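Local coordinates for thiazoline oxidase/subtilisin-like protease (Prochloron didemni, PDB 4H6X), which probably acts as a subtilisin-like protease that matures patellamide precursors by transamidation, closing the peptide into a ring, at residues V298-T310 with R327-L339. Residues are numbered along the deposited sequence; the frame is centred on the assembly and turned at random.
Sequences VDAEAVRTALLKT and RGFVNIPGAMKVL
Ala302 CB lies against Leu339 CD2 (4.0 Å), the first touch between helix 300-309 and helix 332-339, whose axes run 133° apart and approach to 8.3 Å. One turn on, the small Ala306 is consistent with so near an approach: its methyl meets Val338 CG1 and Leu339 CG, each at 3.7 Å, and faces the methyl of Ala335. Leu307 carries the apolar layer inward, its CD2 set on Ala335 CB and near Val330 CG2, while its side chain also packs on helix 273-293 and strand 249-253. Leu308 CB sits 4.0 Å above one face of the Arg327 guanidinium, off toward its rim; bends at chi2 and chi3 fold the arginine back over this residue, and its NH2 is bonded to Lys247 O. Thr310 has OG1 turned back (chi1 64°) to donate to Ala306 O (2.8 Å), which leaves CG2 against Gly334 O and Val338 CG2. Thr310 O accepts from Asn331 ND2 at 2.9 Å, while Asn331 OD1 caps helix 332-339, met by Gly334 N from above the carbonyl plane. Water 1 donates to Leu307 O and Thr310 OG1 and accepts from Asn331 N. Asn331 thus spends both ends of its amide, which should help to fix its rotation, and couples the last two helices of the modelled chain beside an apolar interface with Ala306 and Ala335 at its centre.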
loop_
_atom_site.group_PDB
_atom_site.type_symbol
_atom_site.label_atom_id
_atom_site.label_comp_id
_atom_site.label_asym_id
_atom_site.label_seq_id
_atom_site.Cartn_x
_atom_site.Cartn_y
_atom_site.Cartn_z
ATOM N N VAL A 298 4.587 -5.809 -19.127
ATOM C CA VAL A 298 3.782 -5.195 -18.073
ATOM C C VAL A 298 2.814 -4.213 -18.715
ATOM O O VAL A 298 3.206 -3.387 -19.526
ATOM C CB VAL A 298 4.665 -4.469 -17.032
ATOM C CG1 VAL A 298 3.811 -3.745 -16.002
ATOM C CG2 VAL A 298 5.594 -5.462 -16.356
ATOM N N ASP A 299 1.543 -4.323 -18.367
ATOM C CA ASP A 299 0.539 -3.414 -18.894
ATOM C C ASP A 299 -0.334 -2.936 -17.742
ATOM O O ASP A 299 -1.256 -3.633 -17.311
ATOM C CB ASP A 299 -0.283 -4.121 -19.980
ATOM C CG ASP A 299 -1.223 -3.188 -20.716
ATOM O OD1 ASP A 299 -1.600 -2.126 -20.178
ATOM O OD2 ASP A 299 -1.609 -3.544 -21.844
ATOM N N ALA A 300 -0.023 -1.736 -17.254
ATOM C CA ALA A 300 -0.623 -1.178 -16.039
ATOM C C ALA A 300 -2.091 -0.831 -16.215
ATOM O O ALA A 300 -2.900 -1.063 -15.316
ATOM C CB ALA A 300 0.161 0.050 -15.571
ATOM N N GLU A 301 -2.428 -0.272 -17.372
ATOM C CA GLU A 301 -3.808 0.062 -17.690
ATOM C C GLU A 301 -4.674 -1.200 -17.840
ATOM O O GLU A 301 -5.848 -1.195 -17.458
ATOM C CB GLU A 301 -3.889 0.965 -18.933
ATOM C CG GLU A 301 -5.275 1.528 -19.244
ATOM C CD GLU A 301 -5.817 2.510 -18.198
ATOM O OE1 GLU A 301 -5.050 3.038 -17.354
ATOM O OE2 GLU A 301 -7.042 2.758 -18.218
ATOM N N ALA A 302 -4.099 -2.278 -18.362
ATOM C CA ALA A 302 -4.866 -3.537 -18.472
ATOM C C ALA A 302 -5.199 -4.046 -17.065
ATOM O O ALA A 302 -6.341 -4.432 -16.791
ATOM C CB ALA A 302 -4.106 -4.584 -19.280
ATOM N N VAL A 303 -4.212 -3.996 -16.162
ATOM C CA VAL A 303 -4.432 -4.430 -14.785
ATOM C C VAL A 303 -5.506 -3.570 -14.143
ATOM O O VAL A 303 -6.472 -4.091 -13.588
ATOM C CB VAL A 303 -3.138 -4.436 -13.930
ATOM C CG1 VAL A 303 -3.476 -4.687 -12.458
ATOM C CG2 VAL A 303 -2.184 -5.508 -14.428
ATOM N N ARG A 304 -5.362 -2.253 -14.264
ATOM C CA ARG A 304 -6.315 -1.318 -13.667
ATOM C C ARG A 304 -7.738 -1.551 -14.176
ATOM O O ARG A 304 -8.682 -1.617 -13.388
ATOM C CB ARG A 304 -5.885 0.140 -13.924
ATOM C CG ARG A 304 -6.647 1.178 -13.104
ATOM C CD ARG A 304 -6.245 2.607 -13.482
ATOM N NE ARG A 304 -6.904 2.987 -14.724
ATOM C CZ ARG A 304 -8.065 3.638 -14.805
ATOM N NH1 ARG A 304 -8.707 4.034 -13.710
ATOM N NH2 ARG A 304 -8.580 3.895 -15.998
ATOM N N THR A 305 -7.894 -1.672 -15.489
ATOM C CA THR A 305 -9.241 -1.786 -16.063
ATOM C C THR A 305 -9.853 -3.155 -15.753
ATOM O O THR A 305 -11.045 -3.245 -15.464
ATOM C CB THR A 305 -9.253 -1.507 -17.591
ATOM O OG1 THR A 305 -8.210 -2.253 -18.223
ATOM C CG2 THR A 305 -9.023 -0.040 -17.860
ATOM N N ALA A 306 -9.031 -4.208 -15.791
ATOM C CA ALA A 306 -9.480 -5.554 -15.411
ATOM C C ALA A 306 -10.044 -5.585 -13.997
ATOM O O ALA A 306 -11.093 -6.199 -13.771
ATOM C CB ALA A 306 -8.370 -6.584 -15.548
ATOM N N LEU A 307 -9.357 -4.918 -13.062
ATOM C CA LEU A 307 -9.830 -4.800 -11.687
ATOM C C LEU A 307 -11.120 -3.997 -11.585
ATOM O O LEU A 307 -12.059 -4.409 -10.890
ATOM C CB LEU A 307 -8.747 -4.209 -10.757
ATOM C CG LEU A 307 -7.526 -5.089 -10.489
ATOM C CD1 LEU A 307 -6.401 -4.289 -9.838
ATOM C CD2 LEU A 307 -7.910 -6.314 -9.660
ATOM N N LEU A 308 -11.186 -2.860 -12.275
ATOM C CA LEU A 308 -12.397 -2.040 -12.195
ATOM C C LEU A 308 -13.616 -2.689 -12.876
ATOM O O LEU A 308 -14.711 -2.680 -12.310
ATOM C CB LEU A 308 -12.158 -0.619 -12.723
ATOM C CG LEU A 308 -11.163 0.239 -11.919
ATOM C CD1 LEU A 308 -10.777 1.461 -12.735
ATOM C CD2 LEU A 308 -11.728 0.654 -10.559
ATOM N N LYS A 309 -13.411 -3.246 -14.071
ATOM C CA LYS A 309 -14.494 -3.868 -14.849
ATOM C C LYS A 309 -15.113 -5.077 -14.166
ATOM O O LYS A 309 -16.297 -5.348 -14.339
ATOM C CB LYS A 309 -13.991 -4.286 -16.243
ATOM C CG LYS A 309 -13.812 -3.117 -17.203
ATOM C CD LYS A 309 -15.125 -2.377 -17.445
ATOM C CE LYS A 309 -15.146 -1.738 -18.831
ATOM N NZ LYS A 309 -16.401 -0.973 -19.068
ATOM N N THR A 310 -14.313 -5.799 -13.383
ATOM C CA THR A 310 -14.798 -7.021 -12.737
ATOM C C THR A 310 -15.174 -6.783 -11.281
ATOM O O THR A 310 -15.629 -7.711 -10.590
ATOM C CB THR A 310 -13.750 -8.135 -12.804
ATOM O OG1 THR A 310 -12.598 -7.744 -12.047
ATOM C CG2 THR A 310 -13.357 -8.408 -14.258
ATOM N N ARG A 327 -16.679 1.321 -7.650
ATOM C CA ARG A 327 -16.968 0.389 -8.744
ATOM C C ARG A 327 -17.340 -1.009 -8.223
ATOM O O ARG A 327 -17.846 -1.851 -8.981
ATOM C CB ARG A 327 -15.800 0.316 -9.737
ATOM C CG ARG A 327 -16.164 -0.246 -11.098
ATOM C CD ARG A 327 -16.976 0.733 -11.943
ATOM N NE ARG A 327 -16.122 1.692 -12.630
ATOM C CZ ARG A 327 -15.530 1.480 -13.804
ATOM N NH1 ARG A 327 -15.694 0.333 -14.460
ATOM N NH2 ARG A 327 -14.772 2.433 -14.330
ATOM N N GLY A 328 -17.094 -1.247 -6.934
ATOM C CA GLY A 328 -17.388 -2.539 -6.306
ATOM C C GLY A 328 -16.223 -3.072 -5.496
ATOM O O GLY A 328 -15.185 -2.404 -5.360
ATOM N N PHE A 329 -16.388 -4.283 -4.972
ATOM C CA PHE A 329 -15.351 -4.950 -4.185
ATOM C C PHE A 329 -14.405 -5.723 -5.100
ATOM O O PHE A 329 -14.846 -6.320 -6.086
ATOM C CB PHE A 329 -16.002 -5.887 -3.154
ATOM C CG PHE A 329 -15.020 -6.554 -2.229
ATOM C CD1 PHE A 329 -14.529 -5.884 -1.108
ATOM C CD2 PHE A 329 -14.583 -7.846 -2.477
ATOM C CE1 PHE A 329 -13.623 -6.501 -0.256
ATOM C CE2 PHE A 329 -13.671 -8.466 -1.626
ATOM C CZ PHE A 329 -13.195 -7.792 -0.516
ATOM N N VAL A 330 -13.112 -5.721 -4.764
ATOM C CA VAL A 330 -12.079 -6.396 -5.558
ATOM C C VAL A 330 -12.489 -7.827 -5.913
ATOM O O VAL A 330 -12.966 -8.579 -5.049
ATOM C CB VAL A 330 -10.692 -6.360 -4.853
ATOM C CG1 VAL A 330 -10.741 -7.031 -3.488
ATOM C CG2 VAL A 330 -9.598 -6.979 -5.719
ATOM N N ASN A 331 -12.287 -8.187 -7.179
ATOM C CA ASN A 331 -12.673 -9.493 -7.707
ATOM C C ASN A 331 -11.500 -10.098 -8.451
ATOM O O ASN A 331 -11.446 -10.073 -9.683
ATOM C CB ASN A 331 -13.907 -9.342 -8.624
ATOM C CG ASN A 331 -14.400 -10.664 -9.212
ATOM O OD1 ASN A 331 -13.936 -11.740 -8.843
ATOM N ND2 ASN A 331 -15.337 -10.575 -10.158
ATOM N N ILE A 332 -10.551 -10.644 -7.694
ATOM C CA ILE A 332 -9.392 -11.310 -8.272
ATOM C C ILE A 332 -9.768 -12.369 -9.333
ATOM O O ILE A 332 -9.212 -12.359 -10.432
ATOM C CB ILE A 332 -8.464 -11.910 -7.184
ATOM C CG1 ILE A 332 -7.702 -10.794 -6.442
ATOM C CG2 ILE A 332 -7.470 -12.883 -7.792
ATOM C CD1 ILE A 332 -6.842 -11.310 -5.294
ATOM N N PRO A 333 -10.694 -13.300 -9.009
ATOM C CA PRO A 333 -10.995 -14.320 -10.045
ATOM C C PRO A 333 -11.490 -13.707 -11.366
ATOM O O PRO A 333 -11.026 -14.093 -12.447
ATOM C CB PRO A 333 -12.106 -15.170 -9.387
ATOM C CG PRO A 333 -11.916 -14.968 -7.914
ATOM C CD PRO A 333 -11.478 -13.525 -7.778
ATOM N N GLY A 334 -12.410 -12.751 -11.289
ATOM C CA GLY A 334 -12.881 -12.056 -12.502
ATOM C C GLY A 334 -11.770 -11.330 -13.259
ATOM O O GLY A 334 -11.713 -11.364 -14.497
ATOM N N ALA A 335 -10.874 -10.671 -12.517
ATOM C CA ALA A 335 -9.771 -9.920 -13.115
ATOM C C ALA A 335 -8.737 -10.848 -13.760
ATOM O O ALA A 335 -8.156 -10.524 -14.800
ATOM C CB ALA A 335 -9.114 -9.013 -12.075
ATOM N N MET A 336 -8.537 -12.017 -13.152
ATOM C CA MET A 336 -7.651 -13.031 -13.719
ATOM C C MET A 336 -8.204 -13.536 -15.049
ATOM O O MET A 336 -7.474 -13.679 -16.027
ATOM C CB MET A 336 -7.509 -14.212 -12.764
ATOM C CG MET A 336 -6.848 -13.873 -11.446
ATOM S SD MET A 336 -5.071 -13.966 -11.610
ATOM C CE MET A 336 -4.810 -15.719 -11.385
ATOM N N LYS A 337 -9.500 -13.815 -15.072
ATOM C CA LYS A 337 -10.149 -14.257 -16.302
ATOM C C LYS A 337 -9.958 -13.214 -17.410
ATOM O O LYS A 337 -9.636 -13.567 -18.541
ATOM C CB LYS A 337 -11.628 -14.552 -16.053
ATOM C CG LYS A 337 -12.250 -15.450 -17.112
ATOM C CD LYS A 337 -13.119 -16.532 -16.484
ATOM C CE LYS A 337 -14.374 -15.967 -15.830
ATOM N NZ LYS A 337 -14.769 -16.769 -14.631
ATOM N N VAL A 338 -10.114 -11.934 -17.078
ATOM C CA VAL A 338 -9.941 -10.859 -18.067
ATOM C C VAL A 338 -8.497 -10.792 -18.563
ATOM O O VAL A 338 -8.253 -10.655 -19.755
ATOM C CB VAL A 338 -10.386 -9.475 -17.519
ATOM C CG1 VAL A 338 -9.857 -8.338 -18.391
ATOM C CG2 VAL A 338 -11.907 -9.392 -17.419
ATOM N N LEU A 339 -7.541 -10.901 -17.645
ATOM C CA LEU A 339 -6.144 -10.686 -17.986
ATOM C C LEU A 339 -5.502 -11.880 -18.672
ATOM O O LEU A 339 -4.700 -11.703 -19.572
ATOM C CB LEU A 339 -5.329 -10.311 -16.738
ATOM C CG LEU A 339 -5.550 -8.901 -16.188
ATOM C CD1 LEU A 339 -5.063 -8.789 -14.747
ATOM C CD2 LEU A 339 -4.881 -7.874 -17.097
HETATM O O HOH W 1 -11.841 -6.825 -9.572
HETATM O O HOH W 2 -17.277 -6.173 -7.972
#